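Local coordinates for protein siroheme decarboxylase (PDB 4CH7) that catalyses the decarboxylation of siroheme to 12,18-didecarboxysiroheme, a step in heme d1 biosynthesis, at residues I8-I12 with T40-L44; E80-F84 with M123-E127; I113-V119 with F324-F328; V176-G181 with I317-S321; Y231-A235 with M279-Q284. Residue numbers count along the deposited sequence, not the author numbering.

Contact 1: residues I8-I12 with T40-L44; sequences ILKII and TIEKL
This is part of the hydrophobic core of the N-terminal helix-turn-helix (HTH) domain, where the last turn of helix 4-11 packs against the middle of helix 34-47. Residues 8-11 and 40-44 are helical; I12 has left the helix, though I12 N still bonds to I8 O (3.1 Å). The helices face each other at I8-I41 (CA to CA 7.6 Å) and L9-L44 (7.7 Å). I8 projects straight at helix 34-47. With chi1 m and chi2 t it enters the hollow lined by T40, I41 and L44: I8 CD1 reaches T40 CG2 at 3.6 Å, and I8 CG2 lies 4.4 Å from L44 CD1. I41, m in both chi angles, starts out sideways, but its chi angles swing CD1 between I8 and I12. All of the contact across the segments is apolar, with no hydrogen bond; T40 OG1 bonds to K36 O. V50 touches both L9 and L44, whose methyls L9 CD1 and L44 CD2 meet at 3.7 Å. I41 CD1 stands 3.5 Å from both I8 CG2 and I12 CG2.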
# COMPACT_ATOMS: atom_id res chain seq x y z
N ILE A 8 23.73 -9.91 -4.24
CA ILE A 8 23.33 -8.51 -4.38
C ILE A 8 21.81 -8.37 -4.33
O ILE A 8 21.28 -7.54 -3.60
CB ILE A 8 23.83 -7.93 -5.71
CG1 ILE A 8 25.35 -7.81 -5.70
CG2 ILE A 8 23.22 -6.57 -5.96
CD1 ILE A 8 25.93 -7.39 -7.03
N LEU A 9 21.13 -9.18 -5.14
CA LEU A 9 19.67 -9.21 -5.16
C LEU A 9 19.10 -9.44 -3.77
O LEU A 9 18.15 -8.78 -3.36
CB LEU A 9 19.18 -10.32 -6.10
CG LEU A 9 17.69 -10.63 -6.04
CD1 LEU A 9 16.89 -9.44 -6.54
CD2 LEU A 9 17.34 -11.89 -6.81
N LYS A 10 19.71 -10.37 -3.04
CA LYS A 10 19.31 -10.69 -1.68
C LYS A 10 19.52 -9.52 -0.71
O LYS A 10 18.67 -9.25 0.14
CB LYS A 10 20.08 -11.92 -1.18
CG LYS A 10 19.83 -12.27 0.28
CD LYS A 10 20.77 -13.36 0.76
CE LYS A 10 20.46 -13.77 2.19
NZ LYS A 10 20.57 -12.63 3.14
N ILE A 11 20.64 -8.82 -0.85
CA ILE A 11 21.05 -7.81 0.13
C ILE A 11 20.33 -6.46 -0.02
O ILE A 11 20.18 -5.73 0.95
CB ILE A 11 22.59 -7.61 0.13
CG1 ILE A 11 23.06 -7.02 1.47
CG2 ILE A 11 23.05 -6.75 -1.04
CD1 ILE A 11 24.57 -6.88 1.59
N ILE A 12 19.89 -6.14 -1.24
CA ILE A 12 19.20 -4.87 -1.47
C ILE A 12 17.71 -4.97 -1.14
O ILE A 12 16.97 -3.98 -1.26
CB ILE A 12 19.37 -4.39 -2.92
CG1 ILE A 12 18.79 -5.42 -3.90
CG2 ILE A 12 20.83 -4.13 -3.21
CD1 ILE A 12 18.90 -5.01 -5.36
N THR A 40 25.52 -2.91 -11.15
CA THR A 40 24.73 -4.14 -11.11
C THR A 40 23.29 -3.88 -10.65
O THR A 40 22.35 -4.35 -11.29
CB THR A 40 25.40 -5.23 -10.23
OG1 THR A 40 26.65 -5.61 -10.81
CG2 THR A 40 24.50 -6.45 -10.15
N ILE A 41 23.12 -3.11 -9.57
CA ILE A 41 21.79 -2.74 -9.07
C ILE A 41 20.92 -2.18 -10.18
O ILE A 41 19.74 -2.53 -10.30
CB ILE A 41 21.84 -1.66 -7.97
CG1 ILE A 41 22.89 -1.97 -6.91
CG2 ILE A 41 20.46 -1.49 -7.32
CD1 ILE A 41 22.55 -3.16 -6.06
N GLU A 42 21.51 -1.28 -10.96
CA GLU A 42 20.82 -0.64 -12.07
C GLU A 42 20.25 -1.69 -13.02
O GLU A 42 19.09 -1.62 -13.41
CB GLU A 42 21.77 0.28 -12.84
CG GLU A 42 22.49 1.30 -11.96
CD GLU A 42 23.36 2.25 -12.78
OE1 GLU A 42 23.67 1.91 -13.94
OE2 GLU A 42 23.72 3.32 -12.25
N LYS A 43 21.08 -2.67 -13.38
CA LYS A 43 20.66 -3.78 -14.23
C LYS A 43 19.41 -4.46 -13.68
O LYS A 43 18.46 -4.72 -14.42
CB LYS A 43 21.77 -4.81 -14.37
CG LYS A 43 22.86 -4.46 -15.37
CD LYS A 43 23.85 -5.61 -15.49
CE LYS A 43 24.92 -5.32 -16.52
NZ LYS A 43 25.98 -6.38 -16.53
N LEU A 44 19.42 -4.74 -12.38
CA LEU A 44 18.29 -5.41 -11.75
C LEU A 44 17.01 -4.58 -11.79
O LEU A 44 15.92 -5.14 -11.91
CB LEU A 44 18.63 -5.84 -10.32
CG LEU A 44 19.58 -7.04 -10.19
CD1 LEU A 44 20.95 -6.61 -9.69
CD2 LEU A 44 19.00 -8.11 -9.29

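Contact 2: residues E80-F84 with M123-E127; sequences EVANF and MAERE
Helix 75-87 and the end of helix 116-126 are closest at V81 and E127, whose CA atoms are 6.3 Å apart. Segment 80-84 is helical throughout, with F84 N bonded to E80 O (3.2 Å); E127 has left its helix, but E127 N still reaches M123 O (2.9 Å). F84, chi1 t and chi2 82°, spans the gap. Its ring edge meets the selenomethionine M123, F84 CE2 to M123 CG 4.0 Å, and F84 CE1 is 3.8 Å from R126 CG. E127 is folded back on itself (chi1 -72°, chi2 -49°, chi3 -78°). That curl puts E127 CG 3.4 Å from F84 CD2 and E127 OE2 over one face of the ring, while E127 OE1 comes to 3.3 Å from V81 CA and 3.4 Å from V81 CG2. No hydrogen bond links the segments. V81 and M123 pack on F71 of the sheet; L331 touches F84 and R126. Two helices side by side on an antiparallel sheet are typical of the ferredoxin-like alpha/beta fold of an AsnC-type ligand-binding domain.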
# COMPACT_ATOMS: atom_id res chain seq x y z
N GLU A 80 -18.03 5.71 -15.53
CA GLU A 80 -18.04 7.13 -15.16
C GLU A 80 -17.57 7.34 -13.73
O GLU A 80 -16.71 8.18 -13.46
CB GLU A 80 -19.45 7.71 -15.34
CG GLU A 80 -19.62 9.11 -14.78
CD GLU A 80 -21.01 9.66 -15.01
OE1 GLU A 80 -21.87 8.92 -15.55
OE2 GLU A 80 -21.25 10.83 -14.65
N VAL A 81 -18.14 6.57 -12.81
CA VAL A 81 -17.77 6.63 -11.39
C VAL A 81 -16.32 6.22 -11.18
O VAL A 81 -15.59 6.85 -10.41
CB VAL A 81 -18.71 5.76 -10.53
CG1 VAL A 81 -18.19 5.64 -9.11
CG2 VAL A 81 -20.11 6.34 -10.53
N ALA A 82 -15.89 5.16 -11.87
CA ALA A 82 -14.53 4.64 -11.74
C ALA A 82 -13.48 5.69 -12.09
O ALA A 82 -12.48 5.83 -11.39
CB ALA A 82 -14.36 3.41 -12.61
N ASN A 83 -13.71 6.41 -13.19
CA ASN A 83 -12.79 7.46 -13.62
C ASN A 83 -12.77 8.64 -12.65
O ASN A 83 -11.74 9.31 -12.50
CB ASN A 83 -13.14 7.93 -15.03
CG ASN A 83 -13.39 6.78 -15.99
OD1 ASN A 83 -12.49 5.99 -16.28
ND2 ASN A 83 -14.61 6.68 -16.49
N PHE A 84 -13.90 8.90 -12.01
CA PHE A 84 -13.96 9.93 -10.97
C PHE A 84 -13.07 9.54 -9.80
O PHE A 84 -12.32 10.36 -9.27
CB PHE A 84 -15.40 10.12 -10.49
CG PHE A 84 -15.52 11.03 -9.29
CD1 PHE A 84 -15.54 12.40 -9.45
CD2 PHE A 84 -15.61 10.50 -8.01
CE1 PHE A 84 -15.64 13.25 -8.36
CE2 PHE A 84 -15.71 11.34 -6.91
CZ PHE A 84 -15.73 12.71 -7.08
N MSE A 123 -17.63 12.30 -2.08
CA MSE A 123 -17.43 11.49 -3.28
C MSE A 123 -18.74 10.83 -3.69
O MSE A 123 -19.18 10.95 -4.83
CB MSE A 123 -16.37 10.41 -3.05
CG MSE A 123 -14.92 10.87 -3.04
SE MSE A 123 -13.77 9.35 -2.63
CE MSE A 123 -12.04 10.17 -2.70
N ALA A 124 -19.34 10.11 -2.75
CA ALA A 124 -20.58 9.38 -2.99
C ALA A 124 -21.73 10.32 -3.34
O ALA A 124 -22.58 9.98 -4.17
CB ALA A 124 -20.94 8.53 -1.79
N GLU A 125 -21.77 11.48 -2.70
CA GLU A 125 -22.80 12.48 -2.98
C GLU A 125 -22.67 13.01 -4.41
O GLU A 125 -23.66 13.13 -5.13
CB GLU A 125 -22.70 13.63 -1.98
CG GLU A 125 -23.75 14.72 -2.20
CD GLU A 125 -23.42 16.01 -1.49
OE1 GLU A 125 -22.63 15.98 -0.52
OE2 GLU A 125 -23.95 17.07 -1.89
N ARG A 126 -21.44 13.32 -4.80
CA ARG A 126 -21.14 13.83 -6.14
C ARG A 126 -21.43 12.79 -7.22
O ARG A 126 -21.95 13.11 -8.29
CB ARG A 126 -19.67 14.28 -6.20
CG ARG A 126 -19.14 14.56 -7.60
CD ARG A 126 -19.79 15.78 -8.23
NE ARG A 126 -19.24 16.06 -9.55
CZ ARG A 126 -19.83 16.83 -10.46
NH1 ARG A 126 -21.00 17.39 -10.19
NH2 ARG A 126 -19.26 17.03 -11.64
N GLU A 127 -21.10 11.53 -6.93
CA GLU A 127 -21.32 10.45 -7.87
C GLU A 127 -22.70 9.84 -7.71
O GLU A 127 -23.04 8.87 -8.39
CB GLU A 127 -20.26 9.36 -7.72
CG GLU A 127 -18.90 9.78 -8.22
CD GLU A 127 -18.96 10.37 -9.61
OE1 GLU A 127 -19.08 9.60 -10.58
OE2 GLU A 127 -18.91 11.61 -9.73

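Contact 3: residues I113-V119 with F324-F328; sequences ISELEDV and FERWF
The C-terminal helix 323-335 lays aromatic side chains against the start of helix 116-126 and the loop leading into it, an apolar packing without hydrogen bonds that joins this helix to the first AsnC-like domain. Segment 324-328 is helical, F328 N to F324 O 2.6 Å; S114 is extended, I113 is not (psi -54°), E115 is the N-cap, and V119 N bonds to E115 O (3.1 Å). The CA pairs I113-E325 (6.9 Å) and V119-F328 (8.1 Å) set the register. F324, chi1 t, offers its ring edge: F324 CD2 to I113 CD1 at 4.0 Å and F324 CZ to V119 CG2 at 4.3 Å. E325 CB lies 3.6 Å from I113 CD1. W327 reaches V119 CG1 with its ring edge, at W327 CZ3 (4.5 Å). F328, also chi1 t, touches three residues: F328 CD2 is 3.7 Å from I113 CG2, F328 CZ 3.4 Å from S114 CB and F328 CE1 4.0 Å from V119 CG2. V119 and F324 both touch strand 103-109, W327 leans on C88 and P89, and L116, facing away, packs on strands 65-71 and 132-139.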
# COMPACT_ATOMS: atom_id res chain seq x y z
N ILE A 113 -6.93 17.91 6.58
CA ILE A 113 -7.58 18.39 5.37
C ILE A 113 -9.07 18.08 5.47
O ILE A 113 -9.92 18.96 5.34
CB ILE A 113 -6.99 17.75 4.10
CG1 ILE A 113 -5.64 18.38 3.76
CG2 ILE A 113 -7.95 17.91 2.92
CD1 ILE A 113 -5.08 17.95 2.43
N SER A 114 -9.35 16.80 5.72
CA SER A 114 -10.71 16.32 5.92
C SER A 114 -10.62 14.92 6.48
O SER A 114 -9.68 14.18 6.19
CB SER A 114 -11.46 16.28 4.59
OG SER A 114 -12.70 15.61 4.72
N GLU A 115 -11.59 14.55 7.31
CA GLU A 115 -11.67 13.18 7.78
C GLU A 115 -12.02 12.29 6.59
O GLU A 115 -12.71 12.73 5.67
CB GLU A 115 -12.72 13.04 8.88
CG GLU A 115 -12.40 13.83 10.13
CD GLU A 115 -13.54 13.85 11.12
OE1 GLU A 115 -14.21 12.81 11.28
OE2 GLU A 115 -13.76 14.91 11.74
N LEU A 116 -11.53 11.06 6.61
CA LEU A 116 -11.75 10.11 5.53
C LEU A 116 -13.24 9.92 5.24
O LEU A 116 -13.65 9.89 4.08
CB LEU A 116 -11.08 8.77 5.85
CG LEU A 116 -11.14 7.67 4.80
CD1 LEU A 116 -9.79 6.98 4.68
CD2 LEU A 116 -12.21 6.67 5.15
N GLU A 117 -14.03 9.80 6.30
CA GLU A 117 -15.48 9.62 6.19
C GLU A 117 -16.17 10.78 5.48
O GLU A 117 -17.17 10.58 4.78
CB GLU A 117 -16.10 9.44 7.58
CG GLU A 117 -16.08 8.00 8.09
CD GLU A 117 -14.71 7.55 8.57
OE1 GLU A 117 -13.77 8.37 8.57
OE2 GLU A 117 -14.58 6.37 8.95
N ASP A 118 -15.66 11.99 5.67
CA ASP A 118 -16.20 13.16 4.99
C ASP A 118 -15.86 13.12 3.50
O ASP A 118 -16.71 13.37 2.65
CB ASP A 118 -15.66 14.45 5.62
CG ASP A 118 -16.18 14.69 7.02
OD1 ASP A 118 -17.40 14.52 7.24
OD2 ASP A 118 -15.38 15.05 7.90
N VAL A 119 -14.60 12.79 3.21
CA VAL A 119 -14.12 12.66 1.84
C VAL A 119 -14.98 11.71 1.01
O VAL A 119 -15.39 12.05 -0.10
CB VAL A 119 -12.65 12.19 1.81
CG1 VAL A 119 -12.19 11.94 0.38
CG2 VAL A 119 -11.75 13.22 2.47
N PHE A 324 -3.69 16.52 -3.64
CA PHE A 324 -4.90 15.99 -3.03
C PHE A 324 -5.82 17.13 -2.59
O PHE A 324 -7.00 17.15 -2.93
CB PHE A 324 -4.61 15.10 -1.82
CG PHE A 324 -5.86 14.55 -1.16
CD1 PHE A 324 -6.43 13.37 -1.60
CD2 PHE A 324 -6.47 15.24 -0.11
CE1 PHE A 324 -7.58 12.87 -1.01
CE2 PHE A 324 -7.62 14.75 0.48
CZ PHE A 324 -8.18 13.56 0.04
N GLU A 325 -5.26 18.05 -1.82
CA GLU A 325 -6.00 19.20 -1.32
C GLU A 325 -6.63 19.97 -2.47
O GLU A 325 -7.82 20.29 -2.43
CB GLU A 325 -5.07 20.11 -0.51
CG GLU A 325 -5.73 21.38 0.00
CD GLU A 325 -4.76 22.27 0.76
OE1 GLU A 325 -4.07 21.77 1.67
OE2 GLU A 325 -4.69 23.48 0.44
N ARG A 326 -5.83 20.24 -3.50
CA ARG A 326 -6.32 20.93 -4.69
C ARG A 326 -7.43 20.13 -5.36
O ARG A 326 -8.43 20.71 -5.81
CB ARG A 326 -5.17 21.17 -5.67
CG ARG A 326 -5.59 21.78 -6.99
CD ARG A 326 -4.39 22.20 -7.82
NE ARG A 326 -3.36 21.17 -7.87
CZ ARG A 326 -3.41 20.08 -8.62
NH1 ARG A 326 -4.46 19.85 -9.40
NH2 ARG A 326 -2.42 19.20 -8.60
N TRP A 327 -7.27 18.81 -5.42
CA TRP A 327 -8.33 17.94 -5.91
C TRP A 327 -9.55 18.03 -5.01
O TRP A 327 -10.69 18.00 -5.48
CB TRP A 327 -7.85 16.49 -5.99
CG TRP A 327 -8.97 15.54 -6.31
CD1 TRP A 327 -9.41 15.18 -7.55
CD2 TRP A 327 -9.79 14.83 -5.37
NE1 TRP A 327 -10.45 14.29 -7.44
CE2 TRP A 327 -10.71 14.06 -6.11
CE3 TRP A 327 -9.84 14.78 -3.97
CZ2 TRP A 327 -11.66 13.24 -5.50
CZ3 TRP A 327 -10.79 13.97 -3.37
CH2 TRP A 327 -11.69 13.21 -4.13
N PHE A 328 -9.31 18.13 -3.71
CA PHE A 328 -10.38 18.15 -2.72
C PHE A 328 -11.23 19.41 -2.81
O PHE A 328 -12.46 19.34 -2.77
CB PHE A 328 -9.83 17.98 -1.31
CG PHE A 328 -10.89 17.77 -0.26
CD1 PHE A 328 -11.81 16.75 -0.40
CD2 PHE A 328 -10.95 18.60 0.85
CE1 PHE A 328 -12.79 16.55 0.56
CE2 PHE A 328 -11.93 18.41 1.81
CZ PHE A 328 -12.85 17.38 1.66

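Contact 4: residues V176-G181 with I317-S321; sequences VSITQG and IKYFS
Here the first helix of the second helix-turn-helix (HTH) domain, 170-179, is tied to the linker between barrel strand 303-314 and helix 323-335. The linker has no regular structure: I317 to Y319 are extended, F320 has positive phi (60/30), and S321 is extended again. The closest CA pairs are S177-F320 at 5.9 Å and Q180-K318 at 7.4 Å. Q180 does the polar work. With chi1 p and chi2 t, its amide lies along the Y319 backbone and satisfies both the NH and the C=O of Y319: Y319 N donates to Q180 OE1 (2.6 Å, 164°) and Q180 NE2 donates to Y319 O (2.9 Å, 146°). Q180 NE2 also donates to S177 O at 3.0 Å, so the same amide links S177 O to the linker. F320 N is taken by the hydroxyl of Y64, whose ring meets Y319 edge-to-face, and T179 OG1 is bonded to I175 O and Y57 OH. I317 lies about 8 Å, between side chains, from H93, the probable active-site residue. Beside the polar link V176 makes the apolar part, V176 CG1 standing 4.0 Å from both Y319 CB and F320 CD2.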
# COMPACT_ATOMS: atom_id res chain seq x y z
N VAL A 176 9.92 13.41 4.19
CA VAL A 176 9.16 12.33 3.56
C VAL A 176 8.85 12.66 2.10
O VAL A 176 8.99 11.80 1.22
CB VAL A 176 7.84 12.06 4.32
CG1 VAL A 176 6.97 11.08 3.55
CG2 VAL A 176 8.14 11.51 5.71
N SER A 177 8.45 13.90 1.85
CA SER A 177 8.08 14.36 0.51
C SER A 177 9.17 14.12 -0.54
O SER A 177 8.90 13.58 -1.62
CB SER A 177 7.71 15.84 0.54
OG SER A 177 7.54 16.35 -0.77
N ILE A 178 10.40 14.50 -0.22
CA ILE A 178 11.50 14.43 -1.18
C ILE A 178 12.28 13.12 -1.17
O ILE A 178 13.02 12.83 -2.11
CB ILE A 178 12.50 15.60 -1.00
CG1 ILE A 178 13.43 15.34 0.18
CG2 ILE A 178 11.76 16.93 -0.83
CD1 ILE A 178 14.76 16.05 0.06
N THR A 179 12.13 12.33 -0.11
CA THR A 179 12.86 11.07 0.03
C THR A 179 12.07 9.84 -0.43
O THR A 179 12.65 8.80 -0.71
CB THR A 179 13.34 10.82 1.48
OG1 THR A 179 12.22 10.84 2.37
CG2 THR A 179 14.35 11.88 1.90
N GLN A 180 10.75 9.98 -0.52
CA GLN A 180 9.86 8.85 -0.80
C GLN A 180 10.08 8.17 -2.15
O GLN A 180 9.71 7.01 -2.33
CB GLN A 180 8.39 9.28 -0.66
CG GLN A 180 7.97 10.40 -1.60
CD GLN A 180 6.52 10.84 -1.40
OE1 GLN A 180 5.65 10.01 -1.13
NE2 GLN A 180 6.27 12.14 -1.52
N GLY A 181 10.68 8.89 -3.10
CA GLY A 181 10.86 8.37 -4.45
C GLY A 181 12.02 7.40 -4.60
O GLY A 181 12.46 6.78 -3.63
N ILE A 317 0.59 6.14 -4.02
CA ILE A 317 0.44 7.55 -3.72
C ILE A 317 1.77 8.21 -3.39
O ILE A 317 2.69 7.57 -2.87
CB ILE A 317 -0.52 7.75 -2.54
CG1 ILE A 317 -0.03 6.97 -1.32
CG2 ILE A 317 -1.92 7.30 -2.92
CD1 ILE A 317 -0.87 7.20 -0.08
N LYS A 318 1.87 9.50 -3.70
CA LYS A 318 2.97 10.31 -3.20
C LYS A 318 2.46 11.02 -1.96
O LYS A 318 1.39 11.63 -1.99
CB LYS A 318 3.42 11.33 -4.25
CG LYS A 318 3.67 10.73 -5.63
CD LYS A 318 4.68 9.59 -5.57
CE LYS A 318 6.08 10.10 -5.28
NZ LYS A 318 7.09 9.00 -5.36
N TYR A 319 3.21 10.92 -0.87
CA TYR A 319 2.78 11.53 0.38
C TYR A 319 3.05 13.03 0.39
O TYR A 319 4.05 13.49 -0.16
CB TYR A 319 3.47 10.86 1.57
CG TYR A 319 3.13 9.40 1.74
CD1 TYR A 319 1.89 9.01 2.24
CD2 TYR A 319 4.04 8.41 1.41
CE1 TYR A 319 1.58 7.67 2.40
CE2 TYR A 319 3.73 7.07 1.57
CZ TYR A 319 2.50 6.71 2.07
OH TYR A 319 2.19 5.38 2.22
N PHE A 320 2.14 13.78 0.99
CA PHE A 320 2.33 15.21 1.24
C PHE A 320 2.54 16.04 -0.02
O PHE A 320 3.23 17.06 0.00
CB PHE A 320 3.48 15.42 2.23
CG PHE A 320 3.27 14.74 3.55
CD1 PHE A 320 2.05 14.86 4.22
CD2 PHE A 320 4.27 13.96 4.11
CE1 PHE A 320 1.85 14.23 5.44
CE2 PHE A 320 4.07 13.32 5.33
CZ PHE A 320 2.86 13.46 5.99
N SER A 321 1.95 15.60 -1.13
CA SER A 321 1.87 16.42 -2.32
C SER A 321 0.67 17.35 -2.17
O SER A 321 -0.25 17.06 -1.41
CB SER A 321 1.74 15.56 -3.58
OG SER A 321 0.57 14.77 -3.53

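Contact 5: residues Y231-A235 with M279-Q284; sequences YVANA and MHGKGQ
H280, Y231 and A233 bury the most surface in this antiparallel contact, where the axes of 233-235 and 279-281 approach to 4.6 Å at 166°. A233 and G281 are a hydrogen-bonded pair: A233 N to G281 O and G281 N to A233 O are both 2.9 Å. A235 and the selenomethionine M279 are another, A235 N to M279 O 2.8 Å and M279 N to A235 O 2.6 Å. Between them N234 and H280 form the non-hydrogen-bonded pair (CA to CA 4.2 Å). H280, chi1 p, lies flat against Y231, chi1 m, in an offset stack with centroids 3.5 Å apart and planes at 11°; Y231 CZ is 3.1 Å from H280 NE2. N234 shares that face, N234 OD1 3.2 Å from H280 CB and N234 ND2 bonded to Y231 O (3.3 Å). On the other face A233 CB rests 3.5 Å from G283 C, where G283 N-caps helix 284-297. The backbones of N234 and H280 bond onward to S308 and G258, placing the pair inside the eight-stranded antiparallel barrel of the AsnC-like domains.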
# COMPACT_ATOMS: atom_id res chain seq x y z
N TYR A 231 -1.39 -12.70 -11.77
CA TYR A 231 -1.92 -13.91 -12.39
C TYR A 231 -3.08 -13.57 -13.32
O TYR A 231 -3.42 -12.40 -13.50
CB TYR A 231 -2.39 -14.90 -11.31
CG TYR A 231 -1.28 -15.49 -10.46
CD1 TYR A 231 -0.53 -14.68 -9.61
CD2 TYR A 231 -0.98 -16.84 -10.51
CE1 TYR A 231 0.49 -15.21 -8.83
CE2 TYR A 231 0.04 -17.38 -9.73
CZ TYR A 231 0.76 -16.55 -8.90
OH TYR A 231 1.77 -17.08 -8.12
N VAL A 232 -3.68 -14.61 -13.91
CA VAL A 232 -4.87 -14.45 -14.74
C VAL A 232 -6.04 -13.99 -13.89
O VAL A 232 -6.38 -12.81 -13.86
CB VAL A 232 -5.25 -15.77 -15.43
CG1 VAL A 232 -6.41 -15.56 -16.40
CG2 VAL A 232 -4.05 -16.36 -16.16
N ALA A 233 -6.66 -14.93 -13.19
CA ALA A 233 -7.80 -14.63 -12.33
C ALA A 233 -7.35 -14.17 -10.95
O ALA A 233 -6.39 -14.69 -10.39
CB ALA A 233 -8.72 -15.83 -12.22
N ASN A 234 -8.07 -13.19 -10.40
CA ASN A 234 -7.78 -12.69 -9.07
C ASN A 234 -9.06 -12.42 -8.30
O ASN A 234 -10.09 -12.07 -8.88
CB ASN A 234 -6.94 -11.41 -9.15
CG ASN A 234 -5.56 -11.64 -9.73
OD1 ASN A 234 -4.61 -11.88 -9.00
ND2 ASN A 234 -5.46 -11.57 -11.05
N ALA A 235 -9.00 -12.60 -6.98
CA ALA A 235 -10.17 -12.35 -6.14
C ALA A 235 -9.77 -11.94 -4.74
O ALA A 235 -8.80 -12.47 -4.18
CB ALA A 235 -11.06 -13.58 -6.09
N MSE A 279 -6.73 -13.78 -3.25
CA MSE A 279 -6.48 -15.02 -3.98
C MSE A 279 -6.19 -14.74 -5.45
O MSE A 279 -6.63 -13.72 -6.00
CB MSE A 279 -7.66 -15.98 -3.84
CG MSE A 279 -7.79 -16.66 -2.48
SE MSE A 279 -9.44 -17.67 -2.32
CE MSE A 279 -9.22 -18.35 -0.53
N HIS A 280 -5.44 -15.64 -6.06
CA HIS A 280 -5.19 -15.59 -7.49
C HIS A 280 -5.11 -17.01 -8.02
O HIS A 280 -4.76 -17.93 -7.28
CB HIS A 280 -3.91 -14.81 -7.81
CG HIS A 280 -2.70 -15.33 -7.11
ND1 HIS A 280 -1.99 -14.58 -6.20
CD2 HIS A 280 -2.06 -16.53 -7.18
CE1 HIS A 280 -0.97 -15.29 -5.74
NE2 HIS A 280 -1.00 -16.48 -6.32
N GLY A 281 -5.44 -17.18 -9.29
CA GLY A 281 -5.36 -18.48 -9.92
C GLY A 281 -5.29 -18.29 -11.42
O GLY A 281 -5.31 -17.16 -11.91
N LYS A 282 -5.19 -19.39 -12.15
CA LYS A 282 -5.20 -19.33 -13.60
C LYS A 282 -6.62 -19.62 -14.10
O LYS A 282 -6.81 -20.23 -15.15
CB LYS A 282 -4.17 -20.29 -14.19
CG LYS A 282 -2.74 -19.91 -13.81
CD LYS A 282 -1.77 -21.07 -13.91
CE LYS A 282 -1.38 -21.38 -15.34
NZ LYS A 282 -0.30 -22.41 -15.40
N GLY A 283 -7.59 -19.15 -13.32
CA GLY A 283 -9.00 -19.34 -13.61
C GLY A 283 -9.85 -19.10 -12.37
O GLY A 283 -9.41 -19.36 -11.25
N GLN A 284 -11.06 -18.58 -12.57
CA GLN A 284 -11.99 -18.33 -11.47
C GLN A 284 -12.31 -19.60 -10.68
O GLN A 284 -12.15 -19.64 -9.46
CB GLN A 284 -13.31 -17.73 -11.99
CG GLN A 284 -13.32 -16.22 -12.19
CD GLN A 284 -14.73 -15.66 -12.17
OE1 GLN A 284 -15.69 -16.39 -11.94
NE2 GLN A 284 -14.85 -14.36 -12.41

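How the contacts relate
Along the chain contact 1 comes first, within the N-terminal HTH domain, about 42 Å centre to centre from contact 2 on the other side of the molecule. Contacts 2 and 3 share helix 116-126 and touch where M123 CE meets W327 CH2 at 3.4 Å. In contact 3 the C-terminal helix packs on the first AsnC-like domain. Segments 317-321 and 324-328 nearly adjoin, which leads contact 4 into contact 3, about 17 Å away by centres. Contact 5 is nested inside the loops closed by both, about 32 Å centre to centre from contact 4, in the second AsnC-like domain. The two AsnC-like halves form one barrel, and contacts 3 and 4 bind the C-terminal tail to the first of them and to the second HTH domain.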